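Local coordinates for protein lipid binding hydrolase (Escherichia coli, PDB 2IF6) that is probably a hydrolase of the permuted papain-like amidase family (YaeF/YiiX), although its substrate and reaction are not established, at residues A[13-17]-A[18-22]; A[77-81]-A[82-86]; A[130-133]-A[134-138]. All coordinates share one frame; numbering follows the deposited sequence.

How the interactions relate
Nearest the N terminus, interaction 1 closes the loop from strand 10-13 of the large antiparallel sheet into helix 20-27, the first of two helix starts in this chain that are held by local side-chain and backbone bonds. Interaction 2 then turns the chain from strand 70-75 of the same sheet into helix 81-91, on the opposite side of the chain's centre. Interaction 3 closes the turn after strand 132-133, ahead of helix 142-152. The three follow in series, without nesting or crossing. Interactions 1 and 3 come closest, about 6 Å between nearest atoms; Asp138 bonds to His28, just past helix 20-27, and its backbone bonds to Ala26 within it.

Interaction 1. Residues A[13-17]-A[18-22]; sequences QISRS and SQSKA
Ser17 and Ser20 meet in a local turn contact, a type I beta turn from Ser17 to Ser20 that ends the loop between strand 10-13 of the antiparallel sheet and helix 20-27; Ser15, two residues before the turn, is tied to it by Ser20. The turn is closed by Ser20 N, which donates to Ser17 O at 3.0 Å. A water adds a second link at this point, donating to Ser17 O and accepting from Lys21 N. The hydroxyl of Ser20 bonds back to the loop: OG lies anti to the backbone N (chi1 175°), which brings it to Ser15 O at 2.8 Å, the donor tilted from that carbonyl plane. The buried OG of Ser20 has a further partner in Ser32, just ahead of strand 33-40, whose OG bonds both Ser15 N and Ser20 OG, so that a single serine from outside the loop links Ser15 to the first turn of the helix. The methyl CG2 of Ile14 comes to 3.9 Å from Ser20 OG. Within the loop itself the hydroxyls of Ser15 and Ser17 share a hydrogen bond, OG to OG, of 2.8 Å.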
loop_
_atom_site.group_PDB
_atom_site.type_symbol
_atom_site.label_atom_id
_atom_site.label_comp_id
_atom_site.label_asym_id
_atom_site.label_seq_id
_atom_site.Cartn_x
_atom_site.Cartn_y
_atom_site.Cartn_z
ATOM N N GLN A 13 -6.031 -1.557 4.930
ATOM C CA GLN A 13 -6.861 -1.043 5.986
ATOM C C GLN A 13 -7.382 0.330 5.567
ATOM O O GLN A 13 -6.953 0.885 4.551
ATOM C CB GLN A 13 -6.047 -0.934 7.298
ATOM C CG GLN A 13 -4.994 0.185 7.276
ATOM C CD GLN A 13 -4.153 0.311 8.539
ATOM O OE1 GLN A 13 -3.364 1.235 8.615
ATOM N NE2 GLN A 13 -4.321 -0.584 9.527
ATOM N N ILE A 14 -8.263 0.866 6.402
ATOM C CA ILE A 14 -8.747 2.231 6.280
ATOM C C ILE A 14 -7.898 3.096 7.195
ATOM O O ILE A 14 -7.962 2.980 8.441
ATOM C CB ILE A 14 -10.214 2.372 6.767
ATOM C CG1 ILE A 14 -11.151 1.372 6.075
ATOM C CG2 ILE A 14 -10.700 3.811 6.560
ATOM C CD1 ILE A 14 -12.531 1.359 6.735
ATOM N N SER A 15 -7.095 3.952 6.583
ATOM C CA SER A 15 -6.308 4.952 7.311
ATOM C C SER A 15 -7.223 5.915 8.124
ATOM O O SER A 15 -8.336 6.244 7.687
ATOM C CB SER A 15 -5.475 5.755 6.313
ATOM O OG SER A 15 -4.889 6.876 6.941
ATOM N N ARG A 16 -6.742 6.346 9.287
ATOM C CA ARG A 16 -7.413 7.398 10.079
ATOM C C ARG A 16 -6.877 8.820 9.773
ATOM O O ARG A 16 -7.336 9.806 10.365
ATOM C CB ARG A 16 -7.262 7.133 11.564
ATOM C CG ARG A 16 -7.989 5.913 12.103
ATOM C CD ARG A 16 -7.528 5.718 13.533
ATOM N NE ARG A 16 -7.684 4.340 13.976
ATOM C CZ ARG A 16 -8.560 3.932 14.896
ATOM N NH1 ARG A 16 -9.357 4.810 15.502
ATOM N NH2 ARG A 16 -8.629 2.639 15.221
ATOM N N SER A 17 -5.922 8.914 8.857
ATOM C CA SER A 17 -5.368 10.201 8.426
ATOM C C SER A 17 -6.399 11.032 7.681
ATOM O O SER A 17 -7.348 10.493 7.137
ATOM C CB SER A 17 -4.187 9.985 7.499
ATOM O OG SER A 17 -4.628 9.572 6.207
ATOM N N SER A 18 -6.182 12.354 7.640
ATOM C CA SER A 18 -7.141 13.292 7.015
ATOM C C SER A 18 -7.266 13.114 5.489
ATOM O O SER A 18 -8.302 13.451 4.922
ATOM C CB SER A 18 -6.773 14.752 7.346
ATOM O OG SER A 18 -5.366 14.928 7.251
ATOM N N GLN A 19 -6.242 12.579 4.826
ATOM C CA GLN A 19 -6.383 12.297 3.397
ATOM C C GLN A 19 -7.161 11.011 3.086
ATOM O O GLN A 19 -7.421 10.722 1.927
ATOM C CB GLN A 19 -5.037 12.288 2.663
ATOM C CG GLN A 19 -4.106 11.150 3.004
ATOM C CD GLN A 19 -2.915 11.601 3.834
ATOM O OE1 GLN A 19 -3.072 12.126 4.954
ATOM N NE2 GLN A 19 -1.703 11.403 3.287
ATOM N N SER A 20 -7.529 10.244 4.108
ATOM C CA SER A 20 -8.039 8.896 3.873
ATOM C C SER A 20 -9.304 8.876 3.010
ATOM O O SER A 20 -9.406 8.099 2.058
ATOM C CB SER A 20 -8.257 8.170 5.195
ATOM O OG SER A 20 -8.856 6.911 4.974
ATOM N N LYS A 21 -10.251 9.756 3.337
ATOM C CA LYS A 21 -11.489 9.857 2.593
ATOM C C LYS A 21 -11.300 10.263 1.131
ATOM O O LYS A 21 -11.893 9.676 0.221
ATOM C CB LYS A 21 -12.463 10.798 3.327
ATOM C CG LYS A 21 -13.846 10.780 2.729
ATOM C CD LYS A 21 -14.547 9.457 3.029
ATOM C CE LYS A 21 -15.163 8.916 1.756
ATOM N NZ LYS A 21 -16.364 8.077 2.035
ATOM N N ALA A 22 -10.465 11.264 0.891
ATOM C CA ALA A 22 -10.155 11.675 -0.478
ATOM C C ALA A 22 -9.575 10.523 -1.299
ATOM O O ALA A 22 -9.948 10.335 -2.442
ATOM C CB ALA A 22 -9.177 12.856 -0.456
HETATM O O HOH W 1 -10.302 11.276 6.060
#

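Interaction 2. Residues A[77-81]-A[82-86]; sequences GGLSV and EQQQK
Ser80 and Gln83 form a capping box at the start of helix 81-91, each using its side chain on the other's backbone. Ser80 is the N-cap: its OG, held between its own backbone N and carbonyl carbon (chi1 63°), accepts from Gln83 N at 3.0 Å, satisfying a first-turn amide that has no preceding helical carbonyl. In return Ser80 N donates to Gln83 OE1 at 2.9 Å, in the carbonyl plane and on a lone pair, nearly straight (N-H...O 166°). These two bonds are the tight part. The Leu79 side chain crosses that of Gln83 at about a right angle, its CD2 3.6 Å from Gln83 OE1, while its CB meets Gln84 CG. The helix's own bonds begin at once, from Gln84 N to Ser80 O. Gln84, which also touches Gln6 and Thr7, adds a weak bond from NE2 to Leu79 O. The exposed side, Val81, Glu82 and Gln85, is looser: Val81 CG1 rests 3.5 Å from Gln85 NE2, and Lys86 NZ makes a weak bond, part of a salt bridge, to Glu82 OE2 at 3.3 Å. The cap follows the loop after strand 70-75, and Leu79, Gln83 and Lys86 lean on Tyr120 and Leu124 of helix 112-124.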
loop_
_atom_site.group_PDB
_atom_site.type_symbol
_atom_site.label_atom_id
_atom_site.label_comp_id
_atom_site.label_asym_id
_atom_site.label_seq_id
_atom_site.Cartn_x
_atom_site.Cartn_y
_atom_site.Cartn_z
ATOM N N GLY A 77 -1.624 -19.707 -4.425
ATOM C CA GLY A 77 -0.725 -20.886 -4.254
ATOM C C GLY A 77 0.505 -20.673 -3.365
ATOM O O GLY A 77 1.256 -21.627 -3.065
ATOM N N GLY A 78 0.698 -19.437 -2.908
ATOM C CA GLY A 78 1.766 -19.112 -1.962
ATOM C C GLY A 78 3.099 -18.862 -2.639
ATOM O O GLY A 78 3.313 -19.279 -3.809
ATOM N N LEU A 79 3.995 -18.173 -1.913
ATOM C CA LEU A 79 5.399 -17.963 -2.323
ATOM C C LEU A 79 6.283 -19.051 -1.706
ATOM O O LEU A 79 5.944 -19.584 -0.623
ATOM C CB LEU A 79 5.877 -16.609 -1.779
ATOM C CG LEU A 79 5.103 -15.426 -2.377
ATOM C CD1 LEU A 79 5.721 -14.163 -1.883
ATOM C CD2 LEU A 79 5.140 -15.450 -3.933
ATOM N N SER A 80 7.397 -19.385 -2.388
ATOM C CA SER A 80 8.375 -20.306 -1.835
ATOM C C SER A 80 9.177 -19.554 -0.777
ATOM O O SER A 80 9.159 -18.306 -0.712
ATOM C CB SER A 80 9.355 -20.774 -2.915
ATOM O OG SER A 80 10.094 -19.663 -3.406
ATOM N N VAL A 81 9.913 -20.301 0.034
ATOM C CA VAL A 81 10.832 -19.676 0.995
ATOM C C VAL A 81 11.848 -18.770 0.302
ATOM O O VAL A 81 12.145 -17.665 0.783
ATOM C CB VAL A 81 11.499 -20.752 1.911
ATOM C CG1 VAL A 81 12.745 -20.191 2.621
ATOM C CG2 VAL A 81 10.465 -21.281 2.907
ATOM N N GLU A 82 12.349 -19.196 -0.857
ATOM C CA GLU A 82 13.280 -18.369 -1.619
ATOM C C GLU A 82 12.660 -17.021 -2.108
ATOM O O GLU A 82 13.301 -15.943 -2.050
ATOM C CB GLU A 82 13.784 -19.194 -2.811
ATOM C CG GLU A 82 14.965 -18.546 -3.569
ATOM C CD GLU A 82 15.334 -19.308 -4.844
ATOM O OE1 GLU A 82 15.333 -20.571 -4.817
ATOM O OE2 GLU A 82 15.608 -18.642 -5.882
ATOM N N GLN A 83 11.430 -17.087 -2.607
ATOM C CA GLN A 83 10.705 -15.877 -3.024
ATOM C C GLN A 83 10.522 -14.936 -1.823
ATOM O O GLN A 83 10.822 -13.763 -1.911
ATOM C CB GLN A 83 9.359 -16.245 -3.633
ATOM C CG GLN A 83 9.498 -16.890 -5.017
ATOM C CD GLN A 83 8.182 -17.322 -5.586
ATOM O OE1 GLN A 83 7.428 -18.081 -4.963
ATOM N NE2 GLN A 83 7.891 -16.855 -6.797
ATOM N N GLN A 84 10.057 -15.483 -0.705
ATOM C CA GLN A 84 9.898 -14.716 0.531
ATOM C C GLN A 84 11.195 -14.004 0.983
ATOM O O GLN A 84 11.160 -12.823 1.345
ATOM C CB GLN A 84 9.321 -15.628 1.616
ATOM C CG GLN A 84 7.897 -16.110 1.345
ATOM C CD GLN A 84 7.421 -17.078 2.448
ATOM O OE1 GLN A 84 8.006 -17.129 3.519
ATOM N NE2 GLN A 84 6.375 -17.829 2.186
ATOM N N GLN A 85 12.325 -14.721 0.975
ATOM C CA GLN A 85 13.647 -14.168 1.304
ATOM C C GLN A 85 14.066 -13.062 0.323
ATOM O O GLN A 85 14.786 -12.131 0.700
ATOM C CB GLN A 85 14.735 -15.259 1.298
ATOM C CG GLN A 85 14.681 -16.186 2.523
ATOM C CD GLN A 85 15.542 -17.448 2.419
ATOM O OE1 GLN A 85 16.230 -17.698 1.406
ATOM N NE2 GLN A 85 15.498 -18.263 3.481
ATOM N N LYS A 86 13.642 -13.161 -0.933
ATOM C CA LYS A 86 13.956 -12.074 -1.876
ATOM C C LYS A 86 13.127 -10.810 -1.588
ATOM O O LYS A 86 13.655 -9.684 -1.667
ATOM C CB LYS A 86 13.802 -12.526 -3.326
ATOM C CG LYS A 86 14.892 -13.484 -3.766
ATOM C CD LYS A 86 14.614 -14.025 -5.162
ATOM C CE LYS A 86 15.686 -15.032 -5.586
ATOM N NZ LYS A 86 15.469 -15.494 -6.994
#

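Interaction 3. Residues A[130-133]-A[134-138]; sequences EQQK and LKEFD
Lys133 and Glu136 face each other across a short 3-10 segment, 134-136, where the chain leaves strand 132-133 and Glu136 N donates to Lys133 O at 2.9 Å. The next bond, from Phe137 N to Leu134 O, continues the 3-10 pattern. The Glu136 side chain folds back over the turn to meet the strand: CG lies anti to its carbonyl carbon (chi1 -66°), and the extended chain beyond it carries OE2 to Lys133 N, 2.9 Å away. That hydrogen bond is nearly straight at 168°, yet it reaches the oxygen from above the carboxylate plane. Gln132, on the same strand, sends its amide across the turn to Phe137. Its NE2 sits 3.2 Å above the ring plane and over the ring centre, the amide tilted 70° to the ring, while its CG meets CE2 of Phe137 at 3.6 Å. The edge of the ring is met in plane by Leu134 CA. The side chains of Lys133 and Lys135 run side by side in the same direction, with CD of Lys133 4.0 Å from CE of Lys135. Glu159 is gripped by both, OE1 by Lys133 NZ and OE2 by Lys135 NZ. The arrangement is a short 3-10 turn at the end of strand 132-133, which pairs antiparallel with 161-162, and Phe137 touches Val162 of the partner strand.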
loop_
_atom_site.group_PDB
_atom_site.type_symbol
_atom_site.label_atom_id
_atom_site.label_comp_id
_atom_site.label_asym_id
_atom_site.label_seq_id
_atom_site.Cartn_x
_atom_site.Cartn_y
_atom_site.Cartn_z
ATOM N N GLU A 130 -1.913 -2.394 -11.659
ATOM C CA GLU A 130 -1.829 -1.571 -12.849
ATOM C C GLU A 130 -1.444 -0.145 -12.419
ATOM O O GLU A 130 -1.895 0.353 -11.375
ATOM C CB GLU A 130 -3.162 -1.572 -13.609
ATOM C CG GLU A 130 -3.617 -2.957 -14.144
ATOM C CD GLU A 130 -2.563 -3.626 -15.048
ATOM O OE1 GLU A 130 -2.303 -3.136 -16.177
ATOM O OE2 GLU A 130 -1.977 -4.638 -14.609
ATOM N N GLN A 131 -0.580 0.483 -13.201
ATOM C CA GLN A 131 -0.234 1.877 -12.985
ATOM C C GLN A 131 -1.153 2.699 -13.858
ATOM O O GLN A 131 -1.539 2.251 -14.947
ATOM C CB GLN A 131 1.193 2.149 -13.444
ATOM C CG GLN A 131 2.310 1.443 -12.700
ATOM C CD GLN A 131 3.687 1.667 -13.346
ATOM O OE1 GLN A 131 3.799 2.209 -14.452
ATOM N NE2 GLN A 131 4.737 1.259 -12.653
ATOM N N GLN A 132 -1.505 3.891 -13.400
ATOM C CA GLN A 132 -2.172 4.849 -14.274
ATOM C C GLN A 132 -1.769 6.279 -13.874
ATOM O O GLN A 132 -1.037 6.476 -12.899
ATOM C CB GLN A 132 -3.695 4.646 -14.311
ATOM C CG GLN A 132 -4.431 5.064 -13.073
ATOM C CD GLN A 132 -5.972 4.953 -13.168
ATOM O OE1 GLN A 132 -6.532 4.206 -13.984
ATOM N NE2 GLN A 132 -6.655 5.722 -12.333
ATOM N N LYS A 133 -2.190 7.258 -14.661
ATOM C CA LYS A 133 -1.793 8.660 -14.371
ATOM C C LYS A 133 -2.701 9.246 -13.314
ATOM O O LYS A 133 -3.861 8.860 -13.200
ATOM C CB LYS A 133 -1.844 9.499 -15.643
ATOM C CG LYS A 133 -0.665 9.289 -16.574
ATOM C CD LYS A 133 -0.913 9.996 -17.883
ATOM C CE LYS A 133 0.342 9.958 -18.714
ATOM N NZ LYS A 133 0.149 10.589 -20.038
ATOM N N LEU A 134 -2.180 10.200 -12.542
ATOM C CA LEU A 134 -2.991 10.847 -11.517
ATOM C C LEU A 134 -4.310 11.390 -12.075
ATOM O O LEU A 134 -5.350 11.258 -11.439
ATOM C CB LEU A 134 -2.208 11.965 -10.800
ATOM C CG LEU A 134 -3.039 12.758 -9.781
ATOM C CD1 LEU A 134 -3.324 11.865 -8.589
ATOM C CD2 LEU A 134 -2.321 14.047 -9.377
ATOM N N LYS A 135 -4.262 11.986 -13.266
ATOM C CA LYS A 135 -5.476 12.563 -13.867
ATOM C C LYS A 135 -6.552 11.531 -14.204
ATOM O O LYS A 135 -7.705 11.904 -14.411
ATOM C CB LYS A 135 -5.133 13.392 -15.119
ATOM C CG LYS A 135 -4.647 12.592 -16.288
ATOM C CD LYS A 135 -4.064 13.517 -17.373
ATOM C CE LYS A 135 -3.780 12.746 -18.612
ATOM N NZ LYS A 135 -3.140 13.575 -19.690
ATOM N N GLU A 136 -6.170 10.253 -14.265
ATOM C CA GLU A 136 -7.091 9.149 -14.613
ATOM C C GLU A 136 -7.917 8.626 -13.425
ATOM O O GLU A 136 -8.890 7.851 -13.585
ATOM C CB GLU A 136 -6.303 8.048 -15.377
ATOM C CG GLU A 136 -5.842 8.609 -16.718
ATOM C CD GLU A 136 -4.752 7.814 -17.425
ATOM O OE1 GLU A 136 -4.536 8.090 -18.638
ATOM O OE2 GLU A 136 -4.128 6.924 -16.797
ATOM N N PHE A 137 -7.568 9.083 -12.230
ATOM C CA PHE A 137 -8.377 8.775 -11.058
ATOM C C PHE A 137 -9.623 9.619 -11.120
ATOM O O PHE A 137 -9.781 10.407 -12.075
ATOM C CB PHE A 137 -7.547 8.927 -9.777
ATOM C CG PHE A 137 -6.498 7.857 -9.644
ATOM C CD1 PHE A 137 -6.806 6.634 -9.072
ATOM C CD2 PHE A 137 -5.223 8.043 -10.168
ATOM C CE1 PHE A 137 -5.835 5.620 -8.974
ATOM C CE2 PHE A 137 -4.249 7.036 -10.075
ATOM C CZ PHE A 137 -4.549 5.834 -9.482
ATOM N N ASP A 138 -10.516 9.432 -10.153
ATOM C CA ASP A 138 -11.763 10.176 -10.101
ATOM C C ASP A 138 -11.564 11.392 -9.207
ATOM O O ASP A 138 -11.536 11.280 -7.984
ATOM C CB ASP A 138 -12.891 9.296 -9.585
ATOM C CG ASP A 138 -14.264 9.979 -9.653
ATOM O OD1 ASP A 138 -14.354 11.196 -9.996
ATOM O OD2 ASP A 138 -15.258 9.288 -9.357
#